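TRNA-5-methyluridine(54) 2-sulfurtransferase (Pyrococcus horikoshii, PDB 3VRH) catalyses the ATP-dependent 2-thiolation of 5-methyluridine 54 in the T loop of tRNA, a modification that stabilises tRNA in thermophiles. Local coordinates at residues 37-48 with 191-199; 157-168 with 246-254. All blocks are in the same frame, centred on the assembly; numbering follows the deposited sequence.

Interaction 1 of 2, residues 37-48 with 191-199; sequences TIERYKLLTKDE and KKVKPLYEV
Lys191 meets Leu43 and Glu48, Val193 meets Leu43 and Leu44, and Glu198 meets Thr37 and Arg40. Helix 23-40 stops here in a Schellman motif with Lys42 at positive phi. The chain then runs over strand 191-193 of the central sheet of the PP-loop (HUP-clan) fold. CB of Lys191 points toward the 37-48 loop, and CG is anti to the backbone N (chi1 177°). Lys191 CD comes 4.0 Å from Leu43 O. A bend at chi3 follows, and Lys191 CE then lies 3.3 Å from Glu48 OE2. Lys191 NZ gives a hydrogen bond of 2.6 Å to Leu43 O, from above the carbonyl plane. Lys191 NZ also forms a salt bridge of 3.0 Å with Glu48 OE2, on the syn lone pair. The other oxygen of that carboxylate, OE1, accepts Thr45 N, so the carboxylate is held at both oxygens. A methionine in place of Lys191 would probably leave the Glu48 charge without its mate and Leu43 O without this donor. Next along, Val193 splits its methyls. CG1 packs on Leu43 CB and CG2 on Leu44 CD2. Ile38 CG1 touches Pro195 CB. At the far end, Glu198 OE2 lies over one face of the Arg40 guanidinium, 3.4 Å from NH2. The two planes are 86° apart and no N-H points at the oxygen, so this is attraction of charge alone. Thr37 OG1 is 2.8 Å from Glu198 OE1, though its proton may go to Lys33 O instead. One water donates to both Thr37 OG1 and Pro195 O, and accepts Glu198 N at 3.0 Å.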
loop_
_atom_site.group_PDB
_atom_site.type_symbol
_atom_site.label_atom_id
_atom_site.label_comp_id
_atom_site.label_asym_id
_atom_site.label_seq_id
_atom_site.Cartn_x
_atom_site.Cartn_y
_atom_site.Cartn_z
ATOM N N THR A 37 3.456 -9.465 -23.761
ATOM C CA THR A 37 4.249 -8.763 -22.757
ATOM C C THR A 37 5.660 -8.477 -23.223
ATOM O O THR A 37 6.159 -7.367 -23.038
ATOM C CB THR A 37 4.326 -9.551 -21.436
ATOM O OG1 THR A 37 3.003 -9.760 -20.945
ATOM C CG2 THR A 37 5.131 -8.783 -20.402
ATOM N N ILE A 38 6.305 -9.475 -23.826
ATOM C CA ILE A 38 7.646 -9.296 -24.349
ATOM C C ILE A 38 7.672 -8.178 -25.400
ATOM O O ILE A 38 8.540 -7.311 -25.382
ATOM C CB ILE A 38 8.167 -10.602 -24.960
ATOM C CG1 ILE A 38 8.279 -11.677 -23.875
ATOM C CG2 ILE A 38 9.506 -10.370 -25.666
ATOM C CD1 ILE A 38 8.503 -13.072 -24.432
ATOM N N GLU A 39 6.703 -8.215 -26.307
ATOM C CA GLU A 39 6.538 -7.196 -27.340
ATOM C C GLU A 39 6.328 -5.795 -26.765
ATOM O O GLU A 39 7.057 -4.863 -27.098
ATOM C CB GLU A 39 5.332 -7.561 -28.198
ATOM C CG GLU A 39 5.200 -6.795 -29.486
ATOM C CD GLU A 39 4.312 -7.533 -30.477
ATOM O OE1 GLU A 39 3.187 -7.935 -30.084
ATOM O OE2 GLU A 39 4.747 -7.733 -31.635
ATOM N N ARG A 40 5.332 -5.649 -25.900
ATOM C CA ARG A 40 4.963 -4.334 -25.387
ATOM C C ARG A 40 6.105 -3.615 -24.696
ATOM O O ARG A 40 6.264 -2.399 -24.850
ATOM C CB ARG A 40 3.818 -4.454 -24.395
ATOM C CG ARG A 40 2.539 -4.932 -25.004
ATOM C CD ARG A 40 1.648 -5.492 -23.936
ATOM N NE ARG A 40 1.329 -4.464 -22.958
ATOM C CZ ARG A 40 0.154 -4.385 -22.359
ATOM N NH1 ARG A 40 -0.079 -3.425 -21.479
ATOM N NH2 ARG A 40 -0.785 -5.273 -22.652
ATOM N N TYR A 41 6.883 -4.365 -23.918
ATOM C CA TYR A 41 7.948 -3.762 -23.135
ATOM C C TYR A 41 9.313 -3.952 -23.771
ATOM O O TYR A 41 10.328 -3.586 -23.179
ATOM C CB TYR A 41 7.924 -4.282 -21.692
ATOM C CG TYR A 41 6.655 -3.906 -20.964
ATOM C CD1 TYR A 41 6.441 -2.599 -20.535
ATOM C CD2 TYR A 41 5.663 -4.843 -20.723
ATOM C CE1 TYR A 41 5.275 -2.238 -19.882
ATOM C CE2 TYR A 41 4.492 -4.495 -20.060
ATOM C CZ TYR A 41 4.302 -3.190 -19.651
ATOM O OH TYR A 41 3.143 -2.836 -18.997
ATOM N N LYS A 42 9.327 -4.505 -24.983
ATOM C CA LYS A 42 10.569 -4.744 -25.729
ATOM C C LYS A 42 11.602 -5.487 -24.869
ATOM O O LYS A 42 12.778 -5.090 -24.799
ATOM C CB LYS A 42 11.162 -3.418 -26.227
ATOM C CG LYS A 42 10.142 -2.419 -26.741
ATOM C CD LYS A 42 9.824 -2.665 -28.197
ATOM C CE LYS A 42 10.396 -1.546 -29.069
ATOM N NZ LYS A 42 10.444 -1.903 -30.529
ATOM N N LEU A 43 11.153 -6.556 -24.214
ATOM C CA LEU A 43 11.968 -7.261 -23.232
ATOM C C LEU A 43 13.067 -8.045 -23.898
ATOM O O LEU A 43 14.198 -8.052 -23.424
ATOM C CB LEU A 43 11.106 -8.232 -22.419
ATOM C CG LEU A 43 9.997 -7.554 -21.622
ATOM C CD1 LEU A 43 9.183 -8.602 -20.867
ATOM C CD2 LEU A 43 10.612 -6.536 -20.679
ATOM N N LEU A 44 12.713 -8.703 -25.001
ATOM C CA LEU A 44 13.568 -9.693 -25.639
ATOM C C LEU A 44 13.433 -9.645 -27.160
ATOM O O LEU A 44 12.392 -9.244 -27.688
ATOM C CB LEU A 44 13.177 -11.102 -25.168
ATOM C CG LEU A 44 13.352 -11.413 -23.677
ATOM C CD1 LEU A 44 12.745 -12.763 -23.323
ATOM C CD2 LEU A 44 14.842 -11.357 -23.300
ATOM N N THR A 45 14.488 -10.057 -27.855
ATOM C CA THR A 45 14.399 -10.320 -29.286
ATOM C C THR A 45 14.892 -11.737 -29.555
ATOM O O THR A 45 15.683 -12.294 -28.787
ATOM C CB THR A 45 15.222 -9.319 -30.128
ATOM O OG1 THR A 45 16.612 -9.421 -29.788
ATOM C CG2 THR A 45 14.760 -7.901 -29.894
ATOM N N LYS A 46 14.435 -12.316 -30.658
ATOM C CA LYS A 46 14.695 -13.722 -30.932
ATOM C C LYS A 46 16.171 -14.056 -31.182
ATOM O O LYS A 46 16.554 -15.222 -31.226
ATOM C CB LYS A 46 13.836 -14.186 -32.099
ATOM C CG LYS A 46 13.239 -15.564 -31.895
ATOM C CD LYS A 46 11.956 -15.480 -31.107
ATOM C CE LYS A 46 10.793 -15.880 -31.983
ATOM N NZ LYS A 46 9.511 -15.536 -31.341
ATOM N N ASP A 47 17.002 -13.037 -31.334
ATOM C CA ASP A 47 18.421 -13.254 -31.593
ATOM C C ASP A 47 19.216 -13.355 -30.288
ATOM O O ASP A 47 20.363 -13.815 -30.286
ATOM C CB ASP A 47 18.975 -12.110 -32.439
ATOM C CG ASP A 47 18.810 -10.756 -31.755
ATOM O OD1 ASP A 47 17.662 -10.254 -31.710
ATOM O OD2 ASP A 47 19.818 -10.199 -31.252
ATOM N N GLU A 48 18.608 -12.923 -29.186
ATOM C CA GLU A 48 19.302 -12.854 -27.896
ATOM C C GLU A 48 19.563 -14.229 -27.263
ATOM O O GLU A 48 18.776 -15.165 -27.419
ATOM C CB GLU A 48 18.524 -11.976 -26.915
ATOM C CG GLU A 48 18.852 -10.504 -26.997
ATOM C CD GLU A 48 17.932 -9.651 -26.142
ATOM O OE1 GLU A 48 16.695 -9.815 -26.227
ATOM O OE2 GLU A 48 18.449 -8.809 -25.387
ATOM N N LYS A 191 20.994 -7.264 -18.571
ATOM C CA LYS A 191 19.568 -6.964 -18.674
ATOM C C LYS A 191 18.727 -8.062 -18.024
ATOM O O LYS A 191 18.890 -9.246 -18.353
ATOM C CB LYS A 191 19.141 -6.809 -20.141
ATOM C CG LYS A 191 17.645 -6.576 -20.309
ATOM C CD LYS A 191 17.268 -6.130 -21.712
ATOM C CE LYS A 191 17.431 -7.259 -22.702
ATOM N NZ LYS A 191 16.535 -7.100 -23.882
ATOM N N LYS A 192 17.842 -7.660 -17.108
ATOM C CA LYS A 192 16.914 -8.574 -16.437
ATOM C C LYS A 192 15.489 -8.236 -16.830
ATOM O O LYS A 192 15.085 -7.073 -16.743
ATOM C CB LYS A 192 17.051 -8.505 -14.902
ATOM C CG LYS A 192 18.294 -9.180 -14.368
ATOM C CD LYS A 192 18.433 -9.118 -12.843
ATOM C CE LYS A 192 17.739 -10.280 -12.129
ATOM N NZ LYS A 192 17.974 -10.205 -10.646
ATOM N N VAL A 193 14.736 -9.251 -17.251
ATOM C CA VAL A 193 13.358 -9.079 -17.693
ATOM C C VAL A 193 12.402 -10.055 -17.000
ATOM O O VAL A 193 12.823 -11.092 -16.483
ATOM C CB VAL A 193 13.227 -9.227 -19.225
ATOM C CG1 VAL A 193 14.018 -8.153 -19.934
ATOM C CG2 VAL A 193 13.691 -10.623 -19.674
ATOM N N LYS A 194 11.118 -9.703 -16.997
ATOM C CA LYS A 194 10.069 -10.481 -16.337
ATOM C C LYS A 194 8.956 -10.736 -17.355
ATOM O O LYS A 194 7.979 -9.971 -17.430
ATOM C CB LYS A 194 9.510 -9.711 -15.108
ATOM C CG LYS A 194 10.516 -9.534 -13.979
ATOM C CD LYS A 194 9.972 -8.712 -12.805
ATOM C CE LYS A 194 11.049 -8.565 -11.732
ATOM N NZ LYS A 194 10.547 -7.894 -10.492
ATOM N N PRO A 195 9.112 -11.787 -18.169
ATOM C CA PRO A 195 8.122 -12.128 -19.197
ATOM C C PRO A 195 6.743 -12.525 -18.652
ATOM O O PRO A 195 5.752 -12.452 -19.376
ATOM C CB PRO A 195 8.761 -13.332 -19.916
ATOM C CG PRO A 195 10.238 -13.254 -19.579
ATOM C CD PRO A 195 10.309 -12.653 -18.223
ATOM N N LEU A 196 6.681 -12.952 -17.397
ATOM C CA LEU A 196 5.408 -13.338 -16.814
ATOM C C LEU A 196 4.751 -12.159 -16.085
ATOM O O LEU A 196 3.827 -12.352 -15.294
ATOM C CB LEU A 196 5.594 -14.497 -15.840
ATOM C CG LEU A 196 6.201 -15.788 -16.395
ATOM C CD1 LEU A 196 6.023 -16.905 -15.370
ATOM C CD2 LEU A 196 5.594 -16.167 -17.769
ATOM N N TYR A 197 5.226 -10.951 -16.374
ATOM C CA TYR A 197 4.718 -9.737 -15.726
ATOM C C TYR A 197 3.201 -9.600 -15.678
ATOM O O TYR A 197 2.668 -9.063 -14.713
ATOM C CB TYR A 197 5.312 -8.482 -16.380
ATOM C CG TYR A 197 5.338 -7.266 -15.469
ATOM C CD1 TYR A 197 6.251 -7.182 -14.414
ATOM C CD2 TYR A 197 4.472 -6.190 -15.680
ATOM C CE1 TYR A 197 6.281 -6.073 -13.569
ATOM C CE2 TYR A 197 4.503 -5.067 -14.856
ATOM C CZ TYR A 197 5.410 -5.009 -13.796
ATOM O OH TYR A 197 5.438 -3.884 -12.964
ATOM N N GLU A 198 2.504 -10.077 -16.706
ATOM C CA GLU A 198 1.074 -9.790 -16.820
ATOM C C GLU A 198 0.171 -10.994 -16.615
ATOM O O GLU A 198 -1.065 -10.874 -16.702
ATOM C CB GLU A 198 0.745 -9.107 -18.156
ATOM C CG GLU A 198 1.527 -7.818 -18.382
ATOM C CD GLU A 198 1.079 -7.083 -19.631
ATOM O OE1 GLU A 198 1.625 -7.365 -20.717
ATOM O OE2 GLU A 198 0.172 -6.230 -19.524
ATOM N N VAL A 199 0.772 -12.154 -16.356
ATOM C CA VAL A 199 -0.021 -13.328 -16.018
ATOM C C VAL A 199 -0.124 -13.428 -14.493
ATOM O O VAL A 199 0.768 -12.974 -13.773
ATOM C CB VAL A 199 0.551 -14.637 -16.613
ATOM C CG1 VAL A 199 0.442 -14.636 -18.116
ATOM C CG2 VAL A 199 2.004 -14.839 -16.166
HETATM O O HOH W 1 3.119 -11.768 -19.056
#

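Interaction 2 of 2, residues 157-168 with 246-254; sequences LDDEASFLLNNI and KFNFVRGYL
Leu164 lies over the ring of Tyr253, and Val250 and Phe249 press into the same helix as knobs. Helices 157-169 and 245-256 pack here by knobs-into-holes, with segment axes 9.6 Å apart and crossing at 66°. Leu164 CD2 sits above the centre of the Tyr253 ring, 3.4 Å from the centroid and only 6° off the normal, a true CH-pi contact. Its other methyl, CD1, reaches Tyr253 CG and also Val250 CG2. Val250 enters a hole lined by Leu157, Glu160, Ala161 and Leu164. Its closest touch is Val250 CG2 to Leu157 CD1, at 3.7 Å. Phe249 fills the next hole, among Ala161, Leu164, Leu165 and Ile168. Its CG stands anti to the backbone N (chi1 -174°), which carries the ring across to the other helix. The ring meets that helix with its edge: Ala161 O is 3.6 Å from Phe249 CE2, near the ring plane, and Ile168 CD1 is 3.7 Å from Phe249 CZ. The polar link is at the N-terminal end of both segments. The extended Lys246 passes Ala161, and Lys246 NZ gives Asp158 OD2 a 2.8 Å salt bridge, nearly along its C-O axis.

Further bonds position these groups. Asp158 OD1 accepts Glu201 N, and Lys246 NZ also binds Asn236 OD1. Tyr253 OH is hydrogen-bonded to Leu176 O, which anchors the far end of the ring under Leu164. The helix of Leu164 also carries Asp159, which touches the bicine in the pocket.

Helix 228-241 packs on Ala161 and Leu165, and helix 173-177 on Leu164 and Ile168. At the dimer interface, Trp171 of the second subunit lies nearly parallel to the Phe249 ring, and Ile168 of that subunit also packs on Phe249.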
loop_
_atom_site.group_PDB
_atom_site.type_symbol
_atom_site.label_atom_id
_atom_site.label_comp_id
_atom_site.label_asym_id
_atom_site.label_seq_id
_atom_site.Cartn_x
_atom_site.Cartn_y
_atom_site.Cartn_z
ATOM N N LEU A 157 2.361 -11.313 -12.037
ATOM C CA LEU A 157 1.636 -10.120 -11.599
ATOM C C LEU A 157 1.496 -10.073 -10.076
ATOM O O LEU A 157 1.710 -9.019 -9.457
ATOM C CB LEU A 157 0.262 -10.038 -12.267
ATOM C CG LEU A 157 -0.551 -8.776 -11.966
ATOM C CD1 LEU A 157 0.205 -7.520 -12.404
ATOM C CD2 LEU A 157 -1.896 -8.847 -12.658
ATOM N N ASP A 158 1.151 -11.216 -9.482
ATOM C CA ASP A 158 0.991 -11.320 -8.029
ATOM C C ASP A 158 2.283 -11.046 -7.266
ATOM O O ASP A 158 2.264 -10.420 -6.204
ATOM C CB ASP A 158 0.394 -12.672 -7.625
ATOM C CG ASP A 158 -1.001 -12.890 -8.196
ATOM O OD1 ASP A 158 -1.129 -13.419 -9.313
ATOM O OD2 ASP A 158 -1.985 -12.529 -7.528
ATOM N N ASP A 159 3.407 -11.493 -7.808
ATOM C CA ASP A 159 4.703 -11.154 -7.220
ATOM C C ASP A 159 4.967 -9.658 -7.224
ATOM O O ASP A 159 5.333 -9.094 -6.189
ATOM C CB ASP A 159 5.839 -11.888 -7.932
ATOM C CG ASP A 159 5.671 -13.385 -7.861
ATOM O OD1 ASP A 159 5.346 -13.855 -6.755
ATOM O OD2 ASP A 159 5.810 -14.078 -8.898
ATOM N N GLU A 160 4.803 -9.016 -8.383
ATOM C CA GLU A 160 5.013 -7.572 -8.477
ATOM C C GLU A 160 4.099 -6.820 -7.489
ATOM O O GLU A 160 4.550 -5.927 -6.781
ATOM C CB GLU A 160 4.778 -7.065 -9.904
ATOM C CG GLU A 160 5.038 -5.540 -10.101
ATOM C CD GLU A 160 6.531 -5.179 -10.207
ATOM O OE1 GLU A 160 7.373 -5.955 -9.704
ATOM O OE2 GLU A 160 6.864 -4.125 -10.810
ATOM N N ALA A 161 2.828 -7.219 -7.431
ATOM C CA ALA A 161 1.844 -6.559 -6.581
ATOM C C ALA A 161 2.221 -6.657 -5.095
ATOM O O ALA A 161 2.232 -5.648 -4.381
ATOM C CB ALA A 161 0.441 -7.132 -6.826
ATOM N N SER A 162 2.543 -7.870 -4.653
ATOM C CA SER A 162 2.939 -8.122 -3.269
ATOM C C SER A 162 4.268 -7.457 -2.889
ATOM O O SER A 162 4.407 -6.928 -1.789
ATOM C CB SER A 162 3.007 -9.626 -2.996
ATOM O OG SER A 162 4.087 -10.198 -3.686
ATOM N N PHE A 163 5.235 -7.498 -3.801
ATOM C CA PHE A 163 6.500 -6.793 -3.628
ATOM C C PHE A 163 6.226 -5.305 -3.500
ATOM O O PHE A 163 6.775 -4.651 -2.618
ATOM C CB PHE A 163 7.469 -7.125 -4.786
ATOM C CG PHE A 163 8.421 -5.994 -5.176
ATOM C CD1 PHE A 163 9.745 -5.993 -4.737
ATOM C CD2 PHE A 163 8.008 -4.968 -6.034
ATOM C CE1 PHE A 163 10.626 -4.962 -5.116
ATOM C CE2 PHE A 163 8.869 -3.930 -6.396
ATOM C CZ PHE A 163 10.178 -3.930 -5.940
ATOM N N LEU A 164 5.374 -4.774 -4.382
ATOM C CA LEU A 164 4.972 -3.367 -4.294
ATOM C C LEU A 164 4.319 -3.012 -2.947
ATOM O O LEU A 164 4.698 -2.046 -2.330
ATOM C CB LEU A 164 4.035 -2.958 -5.426
ATOM C CG LEU A 164 4.679 -2.685 -6.786
ATOM C CD1 LEU A 164 3.612 -2.367 -7.829
ATOM C CD2 LEU A 164 5.690 -1.557 -6.679
ATOM N N LEU A 165 3.344 -3.796 -2.512
ATOM C CA LEU A 165 2.631 -3.509 -1.264
ATOM C C LEU A 165 3.586 -3.574 -0.073
ATOM O O LEU A 165 3.586 -2.709 0.796
ATOM C CB LEU A 165 1.482 -4.499 -1.073
ATOM C CG LEU A 165 0.664 -4.298 0.199
ATOM C CD1 LEU A 165 0.056 -2.888 0.205
ATOM C CD2 LEU A 165 -0.415 -5.359 0.323
ATOM N N ASN A 166 4.429 -4.597 -0.069
ATOM C CA ASN A 166 5.415 -4.767 0.982
ATOM C C ASN A 166 6.332 -3.563 1.071
ATOM O O ASN A 166 6.495 -2.966 2.138
ATOM C CB ASN A 166 6.221 -6.038 0.737
ATOM C CG ASN A 166 7.296 -6.249 1.766
ATOM O OD1 ASN A 166 7.041 -6.786 2.849
ATOM N ND2 ASN A 166 8.515 -5.822 1.443
ATOM N N ASN A 167 6.912 -3.180 -0.055
ATOM C CA ASN A 167 7.862 -2.077 -0.043
ATOM C C ASN A 167 7.233 -0.721 0.274
ATOM O O ASN A 167 7.911 0.171 0.761
ATOM C CB ASN A 167 8.666 -2.030 -1.341
ATOM C CG ASN A 167 9.720 -3.125 -1.404
ATOM O OD1 ASN A 167 10.534 -3.275 -0.498
ATOM N ND2 ASN A 167 9.690 -3.906 -2.460
ATOM N N ILE A 168 5.939 -0.582 0.019
ATOM C CA ILE A 168 5.234 0.650 0.357
ATOM C C ILE A 168 4.908 0.724 1.846
ATOM O O ILE A 168 5.023 1.781 2.460
ATOM C CB ILE A 168 3.960 0.787 -0.478
ATOM C CG1 ILE A 168 4.324 1.289 -1.865
ATOM C CG2 ILE A 168 2.984 1.756 0.152
ATOM C CD1 ILE A 168 3.410 0.793 -2.929
ATOM N N LYS A 246 -5.552 -5.766 -8.285
ATOM C CA LYS A 246 -4.120 -6.033 -8.437
ATOM C C LYS A 246 -3.570 -5.371 -9.688
ATOM O O LYS A 246 -2.508 -4.747 -9.669
ATOM C CB LYS A 246 -3.838 -7.535 -8.498
ATOM C CG LYS A 246 -3.890 -8.285 -7.180
ATOM C CD LYS A 246 -3.981 -9.782 -7.466
ATOM C CE LYS A 246 -4.200 -10.610 -6.217
ATOM N NZ LYS A 246 -4.608 -12.020 -6.549
ATOM N N PHE A 247 -4.294 -5.530 -10.788
ATOM C CA PHE A 247 -3.851 -5.006 -12.064
ATOM C C PHE A 247 -3.791 -3.481 -11.987
ATOM O O PHE A 247 -2.819 -2.847 -12.424
ATOM C CB PHE A 247 -4.822 -5.438 -13.165
ATOM C CG PHE A 247 -4.448 -4.931 -14.534
ATOM C CD1 PHE A 247 -4.892 -3.693 -14.982
ATOM C CD2 PHE A 247 -3.628 -5.687 -15.372
ATOM C CE1 PHE A 247 -4.535 -3.218 -16.235
ATOM C CE2 PHE A 247 -3.274 -5.214 -16.636
ATOM C CZ PHE A 247 -3.732 -3.979 -17.063
ATOM N N ASN A 248 -4.854 -2.897 -11.446
ATOM C CA ASN A 248 -4.982 -1.450 -11.318
ATOM C C ASN A 248 -3.835 -0.857 -10.495
ATOM O O ASN A 248 -3.252 0.158 -10.863
ATOM C CB ASN A 248 -6.354 -1.117 -10.712
ATOM C CG ASN A 248 -6.599 0.369 -10.589
ATOM O OD1 ASN A 248 -6.532 1.110 -11.569
ATOM N ND2 ASN A 248 -6.901 0.810 -9.380
ATOM N N PHE A 249 -3.505 -1.530 -9.396
ATOM C CA PHE A 249 -2.374 -1.152 -8.548
ATOM C C PHE A 249 -1.057 -1.099 -9.317
ATOM O O PHE A 249 -0.299 -0.119 -9.210
ATOM C CB PHE A 249 -2.269 -2.160 -7.399
ATOM C CG PHE A 249 -1.244 -1.813 -6.361
ATOM C CD1 PHE A 249 -1.059 -0.489 -5.951
ATOM C CD2 PHE A 249 -0.486 -2.821 -5.750
ATOM C CE1 PHE A 249 -0.140 -0.182 -4.973
ATOM C CE2 PHE A 249 0.456 -2.508 -4.759
ATOM C CZ PHE A 249 0.615 -1.188 -4.372
ATOM N N VAL A 250 -0.770 -2.148 -10.094
ATOM C CA VAL A 250 0.509 -2.215 -10.804
ATOM C C VAL A 250 0.558 -1.190 -11.929
ATOM O O VAL A 250 1.574 -0.547 -12.147
ATOM C CB VAL A 250 0.789 -3.627 -11.355
ATOM C CG1 VAL A 250 1.967 -3.609 -12.324
ATOM C CG2 VAL A 250 1.035 -4.609 -10.204
ATOM N N ARG A 251 -0.555 -1.046 -12.640
ATOM C CA ARG A 251 -0.663 -0.063 -13.716
ATOM C C ARG A 251 -0.413 1.330 -13.160
ATOM O O ARG A 251 0.397 2.095 -13.698
ATOM C CB ARG A 251 -2.048 -0.156 -14.363
ATOM C CG ARG A 251 -2.380 0.929 -15.396
ATOM C CD ARG A 251 -3.865 0.821 -15.840
ATOM N NE ARG A 251 -4.246 1.868 -16.780
ATOM C CZ ARG A 251 -5.501 2.169 -17.121
ATOM N NH1 ARG A 251 -5.733 3.151 -17.991
ATOM N NH2 ARG A 251 -6.530 1.507 -16.593
ATOM N N GLY A 252 -1.070 1.648 -12.052
ATOM C CA GLY A 252 -0.856 2.941 -11.436
ATOM C C GLY A 252 0.605 3.107 -11.072
ATOM O O GLY A 252 1.182 4.164 -11.268
ATOM N N TYR A 253 1.210 2.048 -10.551
ATOM C CA TYR A 253 2.608 2.101 -10.132
ATOM C C TYR A 253 3.570 2.438 -11.277
ATOM O O TYR A 253 4.525 3.213 -11.096
ATOM C CB TYR A 253 3.045 0.777 -9.493
ATOM C CG TYR A 253 4.550 0.677 -9.378
ATOM C CD1 TYR A 253 5.246 1.464 -8.474
ATOM C CD2 TYR A 253 5.272 -0.190 -10.187
ATOM C CE1 TYR A 253 6.618 1.395 -8.372
ATOM C CE2 TYR A 253 6.633 -0.282 -10.084
ATOM C CZ TYR A 253 7.305 0.511 -9.179
ATOM O OH TYR A 253 8.677 0.421 -9.090
ATOM N N LEU A 254 3.339 1.809 -12.430
ATOM C CA LEU A 254 4.192 1.998 -13.592
ATOM C C LEU A 254 4.198 3.455 -14.016
ATOM O O LEU A 254 5.229 3.993 -14.416
ATOM C CB LEU A 254 3.724 1.104 -14.752
ATOM C CG LEU A 254 4.049 -0.383 -14.554
ATOM C CD1 LEU A 254 3.843 -1.144 -15.838
ATOM C CD2 LEU A 254 5.486 -0.558 -14.062
#

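The segments alternate along the chain, and the two contacts meet directly. Tyr197 of interaction 1 puts its OH 2.6 Å from Glu160 OE2 of interaction 2, a probable hydrogen bond, and packs on Val250. Val199 O probably accepts Leu157 N at 2.9 Å. Interaction 1 is partly buried. It ties a helix end and loop to a sheet strand and the turns that follow it, through an apolar strip from Leu44 to Pro195 flanked by ion pairs, a lysine-to-carbonyl bond and a water. Interaction 2 is a buried helix-helix contact, mainly apolar, with one salt bridge at its end. The second subunit reaches interaction 2, but no other chain of the assembly touches the segments of interaction 1.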